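Long-range contacts in putative cytochrome P450 120 (Synechocystis sp., PDB 2VE3), which binds heme and retinoic acid and is probably a cytochrome P450 monooxygenase that puts oxygen from O2 into its substrate: residues 11-16 and 335-340; 116-121 and 293-298; 141-146 and 436-441; 308-313 and 362-367. All blocks are in the same frame, centred on the assembly; numbering follows the deposited sequence.

Contact 1: 11-16 and 335-340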
# COMPACT_ATOMS: atom_id res chain seq x y z
N LEU A 11 -10.97 -32.18 13.66
CA LEU A 11 -9.81 -31.93 12.82
C LEU A 11 -8.66 -31.26 13.60
O LEU A 11 -8.91 -30.54 14.56
CB LEU A 11 -10.22 -31.06 11.62
CG LEU A 11 -11.22 -31.64 10.61
CD1 LEU A 11 -11.79 -30.55 9.76
CD2 LEU A 11 -10.61 -32.73 9.74
N PRO A 12 -7.39 -31.49 13.18
CA PRO A 12 -6.29 -30.86 13.92
C PRO A 12 -6.13 -29.37 13.59
O PRO A 12 -6.62 -28.91 12.56
CB PRO A 12 -5.07 -31.62 13.40
CG PRO A 12 -5.44 -31.94 11.98
CD PRO A 12 -6.90 -32.27 12.03
N ILE A 13 -5.45 -28.63 14.47
CA ILE A 13 -5.03 -27.25 14.17
C ILE A 13 -3.64 -27.26 13.49
O ILE A 13 -2.86 -28.20 13.71
CB ILE A 13 -5.02 -26.31 15.44
CG1 ILE A 13 -4.02 -26.80 16.50
CG2 ILE A 13 -6.43 -26.15 16.02
CD1 ILE A 13 -3.85 -25.87 17.69
N PRO A 14 -3.33 -26.23 12.66
CA PRO A 14 -2.08 -26.20 11.90
C PRO A 14 -0.83 -26.36 12.75
O PRO A 14 -0.86 -26.08 13.95
CB PRO A 14 -2.12 -24.81 11.26
CG PRO A 14 -3.56 -24.53 11.09
CD PRO A 14 -4.16 -25.05 12.36
N PRO A 15 0.28 -26.82 12.13
CA PRO A 15 1.55 -26.87 12.86
C PRO A 15 2.13 -25.48 13.04
O PRO A 15 1.85 -24.59 12.24
CB PRO A 15 2.45 -27.71 11.95
CG PRO A 15 1.87 -27.51 10.56
CD PRO A 15 0.39 -27.33 10.75
N GLY A 16 2.95 -25.28 14.07
CA GLY A 16 3.53 -23.97 14.33
C GLY A 16 3.75 -23.70 15.81
O GLY A 16 3.02 -24.23 16.66
N HIS A 335 -8.60 -27.45 11.36
CA HIS A 335 -9.57 -26.67 12.12
C HIS A 335 -9.05 -25.23 12.22
O HIS A 335 -7.93 -25.01 12.68
CB HIS A 335 -9.75 -27.30 13.51
CG HIS A 335 -10.72 -26.57 14.39
ND1 HIS A 335 -10.55 -26.48 15.76
CD2 HIS A 335 -11.87 -25.91 14.11
CE1 HIS A 335 -11.55 -25.80 16.28
NE2 HIS A 335 -12.36 -25.43 15.31
N PHE A 336 -9.83 -24.28 11.70
CA PHE A 336 -9.57 -22.84 11.87
C PHE A 336 -10.52 -22.37 12.98
O PHE A 336 -11.70 -22.09 12.71
CB PHE A 336 -9.83 -22.07 10.56
CG PHE A 336 -8.70 -22.14 9.55
CD1 PHE A 336 -8.13 -20.98 9.03
CD2 PHE A 336 -8.21 -23.37 9.09
CE1 PHE A 336 -7.10 -21.04 8.09
CE2 PHE A 336 -7.17 -23.44 8.16
CZ PHE A 336 -6.63 -22.27 7.65
N PRO A 337 -10.03 -22.32 14.23
CA PRO A 337 -10.90 -22.08 15.39
C PRO A 337 -11.48 -20.66 15.51
O PRO A 337 -10.78 -19.67 15.27
CB PRO A 337 -9.99 -22.39 16.58
CG PRO A 337 -8.78 -23.13 15.98
CD PRO A 337 -8.63 -22.53 14.63
N LYS A 338 -12.75 -20.58 15.87
CA LYS A 338 -13.42 -19.31 16.13
C LYS A 338 -12.60 -18.38 17.04
O LYS A 338 -12.10 -18.81 18.09
CB LYS A 338 -14.82 -19.57 16.71
CG LYS A 338 -15.51 -18.35 17.27
CD LYS A 338 -17.00 -18.57 17.42
CE LYS A 338 -17.66 -17.34 18.00
NZ LYS A 338 -17.19 -17.09 19.40
N GLY A 339 -12.44 -17.12 16.64
CA GLY A 339 -11.75 -16.14 17.47
C GLY A 339 -10.24 -16.06 17.26
O GLY A 339 -9.58 -15.12 17.72
N TRP A 340 -9.69 -17.06 16.59
CA TRP A 340 -8.31 -17.01 16.15
C TRP A 340 -8.29 -16.09 14.94
O TRP A 340 -9.33 -15.87 14.31
CB TRP A 340 -7.83 -18.39 15.72
CG TRP A 340 -7.49 -19.35 16.82
CD1 TRP A 340 -8.13 -19.52 18.02
CD2 TRP A 340 -6.46 -20.34 16.77
NE1 TRP A 340 -7.53 -20.53 18.74
CE2 TRP A 340 -6.51 -21.06 17.98
CE3 TRP A 340 -5.49 -20.68 15.82
CZ2 TRP A 340 -5.62 -22.11 18.27
CZ3 TRP A 340 -4.61 -21.71 16.10
CH2 TRP A 340 -4.67 -22.41 17.31

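Contact 2: 116-121 and 293-298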
# COMPACT_ATOMS: atom_id res chain seq x y z
N THR A 116 -12.73 12.18 -11.41
CA THR A 116 -12.07 12.91 -10.31
C THR A 116 -10.57 12.65 -10.34
O THR A 116 -9.76 13.51 -9.98
CB THR A 116 -12.64 12.50 -8.93
OG1 THR A 116 -14.06 12.70 -8.90
CG2 THR A 116 -11.99 13.31 -7.79
N LEU A 117 -10.20 11.44 -10.75
CA LEU A 117 -8.80 11.08 -10.92
C LEU A 117 -8.19 11.85 -12.09
O LEU A 117 -7.06 12.34 -12.00
CB LEU A 117 -8.68 9.57 -11.15
CG LEU A 117 -9.11 8.65 -10.02
CD1 LEU A 117 -8.93 7.22 -10.48
CD2 LEU A 117 -8.33 8.90 -8.72
N ASP A 118 -8.95 11.97 -13.18
CA ASP A 118 -8.55 12.75 -14.34
C ASP A 118 -8.22 14.19 -13.94
O ASP A 118 -7.26 14.77 -14.44
CB ASP A 118 -9.64 12.71 -15.41
CG ASP A 118 -9.76 11.35 -16.11
OD1 ASP A 118 -9.18 10.35 -15.64
OD2 ASP A 118 -10.45 11.29 -17.15
N SER A 119 -9.01 14.75 -13.03
CA SER A 119 -8.79 16.11 -12.53
C SER A 119 -7.59 16.24 -11.58
O SER A 119 -7.13 17.36 -11.34
CB SER A 119 -10.06 16.68 -11.87
OG SER A 119 -10.40 16.01 -10.68
N TYR A 120 -7.10 15.12 -11.05
CA TYR A 120 -5.91 15.14 -10.18
C TYR A 120 -4.61 15.38 -10.97
O TYR A 120 -3.62 15.87 -10.42
CB TYR A 120 -5.79 13.83 -9.40
CG TYR A 120 -6.71 13.67 -8.20
CD1 TYR A 120 -7.20 14.78 -7.51
CD2 TYR A 120 -7.04 12.40 -7.72
CE1 TYR A 120 -8.04 14.64 -6.39
CE2 TYR A 120 -7.87 12.24 -6.60
CZ TYR A 120 -8.36 13.36 -5.94
OH TYR A 120 -9.17 13.21 -4.84
N LEU A 121 -4.62 15.03 -12.25
CA LEU A 121 -3.40 14.99 -13.07
C LEU A 121 -2.49 16.22 -13.11
O LEU A 121 -1.28 16.08 -12.85
CB LEU A 121 -3.72 14.55 -14.50
CG LEU A 121 -3.83 13.05 -14.69
CD1 LEU A 121 -3.65 12.75 -16.16
CD2 LEU A 121 -2.74 12.37 -13.87
N LEU A 293 0.50 16.09 -21.74
CA LEU A 293 0.19 14.74 -21.25
C LEU A 293 -1.17 14.76 -20.54
O LEU A 293 -1.31 15.38 -19.48
CB LEU A 293 1.29 14.24 -20.31
CG LEU A 293 1.30 12.78 -19.84
CD1 LEU A 293 2.60 12.44 -19.12
CD2 LEU A 293 0.11 12.44 -18.95
N THR A 294 -2.16 14.09 -21.13
CA THR A 294 -3.52 14.03 -20.57
C THR A 294 -3.85 12.67 -19.97
O THR A 294 -3.11 11.71 -20.15
CB THR A 294 -4.59 14.35 -21.64
OG1 THR A 294 -4.12 13.95 -22.93
CG2 THR A 294 -4.92 15.83 -21.65
N ALA A 295 -4.98 12.60 -19.28
CA ALA A 295 -5.51 11.36 -18.73
C ALA A 295 -5.78 10.31 -19.80
O ALA A 295 -5.67 9.11 -19.55
CB ALA A 295 -6.76 11.64 -17.91
N GLU A 296 -6.16 10.77 -21.00
CA GLU A 296 -6.45 9.85 -22.09
C GLU A 296 -5.15 9.33 -22.74
O GLU A 296 -5.14 8.26 -23.34
CB GLU A 296 -7.39 10.49 -23.14
CG GLU A 296 -8.60 11.28 -22.55
CD GLU A 296 -9.39 10.51 -21.46
OE1 GLU A 296 -9.16 10.79 -20.26
OE2 GLU A 296 -10.23 9.64 -21.81
N THR A 297 -4.06 10.09 -22.59
CA THR A 297 -2.74 9.67 -23.06
C THR A 297 -2.18 8.47 -22.26
O THR A 297 -1.67 7.50 -22.85
CB THR A 297 -1.75 10.85 -23.04
OG1 THR A 297 -2.14 11.80 -24.05
CG2 THR A 297 -0.31 10.39 -23.31
N LEU A 298 -2.28 8.55 -20.94
CA LEU A 298 -1.87 7.45 -20.05
C LEU A 298 -2.71 6.18 -20.22
O LEU A 298 -2.28 5.09 -19.83
CB LEU A 298 -1.95 7.91 -18.59
CG LEU A 298 -1.09 9.10 -18.14
CD1 LEU A 298 -1.57 9.61 -16.79
CD2 LEU A 298 0.40 8.75 -18.09

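Contact 3: 141-146 and 436-441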
# COMPACT_ATOMS: atom_id res chain seq x y z
N VAL A 141 21.91 10.52 -6.59
CA VAL A 141 20.69 10.69 -5.79
C VAL A 141 20.50 9.48 -4.87
O VAL A 141 20.45 8.35 -5.34
CB VAL A 141 19.44 10.93 -6.66
CG1 VAL A 141 18.20 11.18 -5.78
CG2 VAL A 141 19.66 12.11 -7.59
N ILE A 142 20.43 9.72 -3.56
CA ILE A 142 19.97 8.70 -2.61
C ILE A 142 18.44 8.68 -2.69
O ILE A 142 17.76 9.47 -2.02
CB ILE A 142 20.46 9.00 -1.16
CG1 ILE A 142 21.99 9.12 -1.15
CG2 ILE A 142 19.96 7.94 -0.17
CD1 ILE A 142 22.59 9.47 0.24
N TRP A 143 17.89 7.79 -3.54
CA TRP A 143 16.52 7.96 -4.04
C TRP A 143 15.40 7.68 -3.05
O TRP A 143 14.41 8.41 -3.04
CB TRP A 143 16.25 7.13 -5.29
CG TRP A 143 15.46 7.85 -6.34
CD1 TRP A 143 14.73 8.99 -6.18
CD2 TRP A 143 15.33 7.47 -7.72
NE1 TRP A 143 14.16 9.36 -7.39
CE2 TRP A 143 14.52 8.44 -8.34
CE3 TRP A 143 15.83 6.40 -8.49
CZ2 TRP A 143 14.19 8.38 -9.71
CZ3 TRP A 143 15.52 6.35 -9.85
CH2 TRP A 143 14.70 7.33 -10.44
N TYR A 144 15.53 6.63 -2.26
CA TYR A 144 14.40 6.22 -1.44
C TYR A 144 13.79 7.39 -0.60
O TYR A 144 12.59 7.63 -0.70
CB TYR A 144 14.69 4.94 -0.64
CG TYR A 144 13.50 4.52 0.20
CD1 TYR A 144 12.38 3.90 -0.39
CD2 TYR A 144 13.48 4.76 1.58
CE1 TYR A 144 11.28 3.54 0.37
CE2 TYR A 144 12.39 4.39 2.35
CZ TYR A 144 11.29 3.79 1.74
OH TYR A 144 10.21 3.43 2.51
N PRO A 145 14.61 8.13 0.19
CA PRO A 145 14.12 9.26 1.00
C PRO A 145 13.51 10.39 0.18
O PRO A 145 12.60 11.08 0.65
CB PRO A 145 15.39 9.78 1.70
CG PRO A 145 16.35 8.66 1.64
CD PRO A 145 16.06 7.94 0.37
N GLN A 146 14.03 10.58 -1.03
CA GLN A 146 13.48 11.52 -2.00
C GLN A 146 12.09 11.14 -2.48
O GLN A 146 11.21 11.99 -2.59
CB GLN A 146 14.41 11.67 -3.20
CG GLN A 146 15.70 12.43 -2.92
CD GLN A 146 15.47 13.83 -2.39
OE1 GLN A 146 14.81 14.67 -3.03
NE2 GLN A 146 16.03 14.11 -1.22
N LEU A 436 18.58 3.07 -2.30
CA LEU A 436 18.52 3.21 -3.75
C LEU A 436 19.38 4.34 -4.29
O LEU A 436 18.88 5.41 -4.66
CB LEU A 436 17.08 3.37 -4.24
CG LEU A 436 16.45 2.39 -5.24
CD1 LEU A 436 15.46 3.15 -6.11
CD2 LEU A 436 17.43 1.56 -6.07
N ARG A 437 20.69 4.10 -4.35
CA ARG A 437 21.63 5.10 -4.84
C ARG A 437 21.69 5.01 -6.35
O ARG A 437 21.97 3.95 -6.90
CB ARG A 437 23.01 4.88 -4.23
CG ARG A 437 23.01 4.90 -2.71
CD ARG A 437 24.40 4.70 -2.12
NE ARG A 437 24.38 5.03 -0.69
CZ ARG A 437 24.45 6.27 -0.21
NH1 ARG A 437 24.56 7.30 -1.03
NH2 ARG A 437 24.41 6.48 1.11
N VAL A 438 21.42 6.14 -7.00
CA VAL A 438 21.33 6.21 -8.47
C VAL A 438 22.05 7.44 -9.03
O VAL A 438 22.36 8.36 -8.29
CB VAL A 438 19.85 6.26 -8.95
CG1 VAL A 438 19.10 5.00 -8.52
CG2 VAL A 438 19.14 7.53 -8.43
N LYS A 439 22.33 7.42 -10.33
CA LYS A 439 22.61 8.62 -11.09
C LYS A 439 21.60 8.62 -12.22
O LYS A 439 21.41 7.59 -12.86
CB LYS A 439 24.03 8.59 -11.68
CG LYS A 439 25.08 9.27 -10.80
CD LYS A 439 26.48 8.77 -11.11
CE LYS A 439 27.44 9.09 -9.96
NZ LYS A 439 28.70 8.33 -10.13
N LEU A 440 20.94 9.76 -12.43
CA LEU A 440 20.07 9.91 -13.59
C LEU A 440 20.86 10.52 -14.75
O LEU A 440 21.66 11.44 -14.56
CB LEU A 440 18.84 10.77 -13.27
CG LEU A 440 17.89 10.46 -12.08
CD1 LEU A 440 16.58 11.22 -12.25
CD2 LEU A 440 17.61 8.98 -11.88
N HIS A 441 20.65 10.00 -15.95
CA HIS A 441 21.25 10.60 -17.14
C HIS A 441 20.13 11.16 -18.00
O HIS A 441 19.24 10.42 -18.42
CB HIS A 441 22.06 9.57 -17.94
CG HIS A 441 22.51 8.38 -17.15
ND1 HIS A 441 22.06 7.11 -17.42
CD2 HIS A 441 23.37 8.27 -16.11
CE1 HIS A 441 22.62 6.26 -16.57
NE2 HIS A 441 23.41 6.95 -15.76

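Contact 4: 308-313 and 362-367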
# COMPACT_ATOMS: atom_id res chain seq x y z
N LEU A 308 3.72 -2.63 -14.73
CA LEU A 308 3.28 -2.18 -13.43
C LEU A 308 2.54 -3.28 -12.66
O LEU A 308 2.77 -3.43 -11.46
CB LEU A 308 2.51 -0.85 -13.53
CG LEU A 308 3.29 0.35 -14.06
CD1 LEU A 308 2.37 1.56 -14.26
CD2 LEU A 308 4.47 0.73 -13.15
N GLN A 309 1.75 -4.10 -13.36
CA GLN A 309 1.22 -5.34 -12.78
C GLN A 309 2.34 -6.25 -12.23
O GLN A 309 2.19 -6.86 -11.16
CB GLN A 309 0.41 -6.16 -13.82
CG GLN A 309 -0.96 -5.54 -14.28
CD GLN A 309 -2.04 -5.63 -13.23
OE1 GLN A 309 -2.02 -4.93 -12.22
NE2 GLN A 309 -3.02 -6.50 -13.47
N GLU A 310 3.45 -6.33 -12.97
CA GLU A 310 4.55 -7.22 -12.61
C GLU A 310 5.48 -6.67 -11.50
O GLU A 310 6.01 -7.45 -10.69
CB GLU A 310 5.33 -7.65 -13.87
CG GLU A 310 6.60 -8.48 -13.63
CD GLU A 310 6.37 -9.83 -12.99
OE1 GLU A 310 5.25 -10.12 -12.50
OE2 GLU A 310 7.32 -10.64 -12.98
N VAL A 311 5.66 -5.35 -11.46
CA VAL A 311 6.33 -4.69 -10.31
C VAL A 311 5.59 -5.05 -9.01
O VAL A 311 6.20 -5.57 -8.08
CB VAL A 311 6.45 -3.14 -10.49
CG1 VAL A 311 6.86 -2.47 -9.20
CG2 VAL A 311 7.47 -2.78 -11.56
N LEU A 312 4.28 -4.79 -8.98
CA LEU A 312 3.42 -5.09 -7.81
C LEU A 312 3.38 -6.58 -7.47
O LEU A 312 3.15 -6.96 -6.31
CB LEU A 312 1.98 -4.58 -8.04
CG LEU A 312 1.74 -3.07 -8.22
CD1 LEU A 312 0.27 -2.78 -8.50
CD2 LEU A 312 2.24 -2.23 -7.05
N ARG A 313 3.57 -7.42 -8.49
CA ARG A 313 3.57 -8.86 -8.31
C ARG A 313 4.85 -9.24 -7.58
O ARG A 313 4.81 -9.87 -6.53
CB ARG A 313 3.44 -9.59 -9.66
CG ARG A 313 3.01 -11.05 -9.59
CD ARG A 313 4.18 -12.01 -9.27
NE ARG A 313 5.34 -11.85 -10.16
CZ ARG A 313 6.51 -12.47 -10.02
NH1 ARG A 313 6.71 -13.32 -9.02
NH2 ARG A 313 7.49 -12.24 -10.87
N PHE A 362 11.65 -11.02 -12.85
CA PHE A 362 10.84 -9.89 -13.28
C PHE A 362 10.49 -10.06 -14.75
O PHE A 362 11.34 -9.85 -15.63
CB PHE A 362 11.59 -8.58 -13.01
CG PHE A 362 10.85 -7.35 -13.42
CD1 PHE A 362 9.71 -6.94 -12.72
CD2 PHE A 362 11.29 -6.58 -14.48
CE1 PHE A 362 9.01 -5.80 -13.10
CE2 PHE A 362 10.58 -5.43 -14.87
CZ PHE A 362 9.45 -5.04 -14.16
N ASP A 363 9.24 -10.44 -15.03
CA ASP A 363 8.79 -10.69 -16.40
C ASP A 363 7.37 -10.16 -16.70
O ASP A 363 6.39 -10.82 -16.40
CB ASP A 363 8.87 -12.20 -16.70
CG ASP A 363 8.33 -12.56 -18.08
OD1 ASP A 363 8.40 -11.73 -19.03
OD2 ASP A 363 7.83 -13.71 -18.19
N PRO A 364 7.26 -8.94 -17.24
CA PRO A 364 6.03 -8.33 -17.71
C PRO A 364 5.15 -9.19 -18.66
O PRO A 364 3.93 -9.04 -18.66
CB PRO A 364 6.53 -7.08 -18.42
CG PRO A 364 7.73 -6.70 -17.62
CD PRO A 364 8.40 -8.02 -17.36
N GLU A 365 5.78 -10.08 -19.44
CA GLU A 365 5.09 -10.96 -20.39
C GLU A 365 4.12 -11.94 -19.74
O GLU A 365 3.42 -12.65 -20.44
CB GLU A 365 6.10 -11.76 -21.25
CG GLU A 365 7.11 -10.92 -22.00
CD GLU A 365 6.48 -10.01 -23.04
OE1 GLU A 365 5.68 -10.51 -23.86
OE2 GLU A 365 6.77 -8.81 -23.04
N ARG A 366 4.10 -12.02 -18.41
CA ARG A 366 3.12 -12.84 -17.70
C ARG A 366 1.73 -12.22 -17.86
O ARG A 366 0.72 -12.93 -17.80
CB ARG A 366 3.45 -12.98 -16.21
CG ARG A 366 4.85 -13.48 -15.85
CD ARG A 366 5.05 -13.38 -14.32
NE ARG A 366 6.44 -13.57 -13.87
CZ ARG A 366 7.01 -14.75 -13.64
NH1 ARG A 366 6.34 -15.87 -13.84
NH2 ARG A 366 8.27 -14.81 -13.22
N PHE A 367 1.68 -10.90 -18.04
CA PHE A 367 0.41 -10.17 -18.10
C PHE A 367 -0.02 -9.80 -19.54
O PHE A 367 -1.06 -9.16 -19.74
CB PHE A 367 0.44 -8.97 -17.14
CG PHE A 367 0.64 -9.37 -15.70
CD1 PHE A 367 -0.45 -9.73 -14.91
CD2 PHE A 367 1.92 -9.49 -15.17
CE1 PHE A 367 -0.28 -10.16 -13.61
CE2 PHE A 367 2.11 -9.91 -13.87
CZ PHE A 367 0.99 -10.25 -13.09

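Contact 1: 11-16 and 335-340
The irregular N-terminal chain at Pro12 and Ile13 runs past the end of strand 334-336, tied to it by one hydrogen bond, His335 N to Pro12 O (2.7 Å, 165° at the hydrogen), and Ile13 and His335 bring their CA atoms to 5.0 Å. His335 lays its CB against Leu11 O at 3.5 Å, while its ring, with CG anti to the backbone N (chi1 180°), leads off the contact to give NE2 a hydrogen bond to Asp328 OD1. Ile13 does most of the apolar work. Its CG1 sits between the backbone N and the carbonyl carbon, the crowded position (chi1 62°), and from there CD1 reaches Trp340 CH2 at 3.6 Å, the two side chains crossing at about a right angle. The other branch, CG2, meets Pro337 CG at 3.8 Å. In P450 terms this is the proline-rich N-terminal stretch, Pro12-Ile13-Pro14-Pro15-Gly16, lying against the beta-rich part of the fold, where the hairpin of strands 329-331 and 334-336 leads back into the main sheet. The return is a type II turn from Pro337 to Trp340, closed by Trp340 N to Pro337 O, with Gly339 at the third position, where its positive phi suits glycine. The turn folds Pro337 onto its own tryptophan: Pro337 CG stands 3.6 Å above the Trp340 ring plane, over the ring centre, and so touches both Ile13 and the indole. Next along the chain, Pro14 CD rests 3.8 Å from His335 O, and the proline ring continues onto Ile57 of strand 54-59 and Phe334.

Contact 2: 116-121 and 293-298
Asp118 is the first residue along 116-121 to meet the other segment, and it does so with its carboxylate group: CG lies 3.5 Å from Ala295 CB, and OD1 is almost as near to that methyl. With CG anti to the carbonyl carbon (chi1 -72°), the carboxylate carbon is brought up to the Ala295 methyl. OD2 stops 3.4 Å from Glu296 OE1, two acceptors with no bond between them, their carboxylate planes 65° apart, a repulsion that the long, weak ion pair of Lys299 NZ with Asp118 OD1 may partly offset. An alanine here lacks the carboxylate, which would probably open a gap beside the Ala295 methyl and leave Lys299 without this weak, distant countercharge. Leu121 then closes the contact. Its CD1 comes down on the backbone of Ala295, 3.4 Å from Ala295 N, and meets Leu298 CD1 tip to tip at 3.8 Å. Leu121 also touches Leu399 and Leu403. The contact thus sets the junction between the P450 C and D helices against the short turn ahead of helix K, with helix L, residues 394-411, alongside.

Contact 3: 141-146 and 436-441
Val141 and Val438 form a hydrogen-bonded antiparallel pair in the small three-stranded sheet of the P450 fold, beta-3 in the usual naming, where the strand leading into helix E joins the C-terminal strand. Three backbone bonds make the ladder: Val141 N to Val438 O (2.8 Å), Val438 N to Val141 O (2.9 Å), and Trp143 N to Leu436 O (2.8 Å). The last comes from above the carbonyl plane, 40° out of it, and lies beyond the last bridged pair, Ile142 and Arg437. On the face of Ile142 and Arg437, a non-hydrogen-bonded pair, the two side chains lie side by side and point the same way. The arginine chain is extended from CG to NE, and its NH1 sits 3.2 Å from Ile142 CD1 while making a salt bridge with Glu140. Apolar packing fills the Val141 and Val438 face. There the Trp143 indole meets both valine methyls of Val438, CG2 standing 3.5 Å from CE3, while Trp135 and Trp414 join it edge-to-face and Cys267 of helix 241-272 touches it. An alanine at Trp143 would probably open a gap among Val438, Leu440 and those two tryptophans. The far end of the indole crosses Leu440 at about a right angle, with Trp143 CH2 3.6 Å from Leu440 CD2.

Contact 4: 308-313 and 362-367
Glu310, Arg313 and Arg366 are the Glu-Arg-Arg triad of the P450 fold: the first two are the ExxR motif of helix K, the third the arginine of the Pro-Glu-Arg-Phe turn. Along Glu310, CB touches Phe367 CE2 at 3.9 Å. CG, anti to the backbone N (chi1 174°), meets Phe362 CD1 at 3.6 Å. A bend at chi2 (64°) turns CD toward the Asp363 backbone. OE1 takes Arg313 NE at 2.9 Å, syn, and faces the edge of the Phe367 ring. Glu310 OE2 accepts three bonds, the first from Arg313 NH2 at 2.7 Å, also syn. Asp363 N reaches Glu310 OE2 at 2.8 Å, anti and nearly straight. Arg366 NE meets Glu310 OE2 at 3.2 Å from above the carboxylate plane. Arg313 thus holds the carboxylate side-on, which fixes its rotation. The arginine side chains cross at about a right angle, Arg313 NH2 close to Arg366 NE but unbonded, a pairing the shared carboxylate probably makes tolerable. Backbone carbonyls take further hydrogens: Pro359 and His350 from Arg313 NH1, Asp358 and Lys361 from Arg366 NH2, Pro357 from Arg366 NH1. Beside the triad, Gln309 CB lies 3.7 Å from the Phe367 ring centroid, a CH-pi contact 10° off the normal.

Contact 4 lies nearest the heme: its Leu312 is part of the heme pocket, and the Gln309 side chain is about 11 Å from that of Cys391, by similarity the axial ligand of the iron. Helix 394-411 ties it to contact 2, since Arg398 bonds Gln309 while Leu399 touches Leu121; the nearest atoms of the two contacts are about 8 Å apart. Helix 241-272 likewise borders both contact 4 and contact 3, whose Tyr144 side chain stays about 10 Å from the retinoic acid. Contact 1 stands apart in the beta-rich region, its centre 46 Å from that of contact 3 and 48 Å from that of contact 2, across the chain's centre from both.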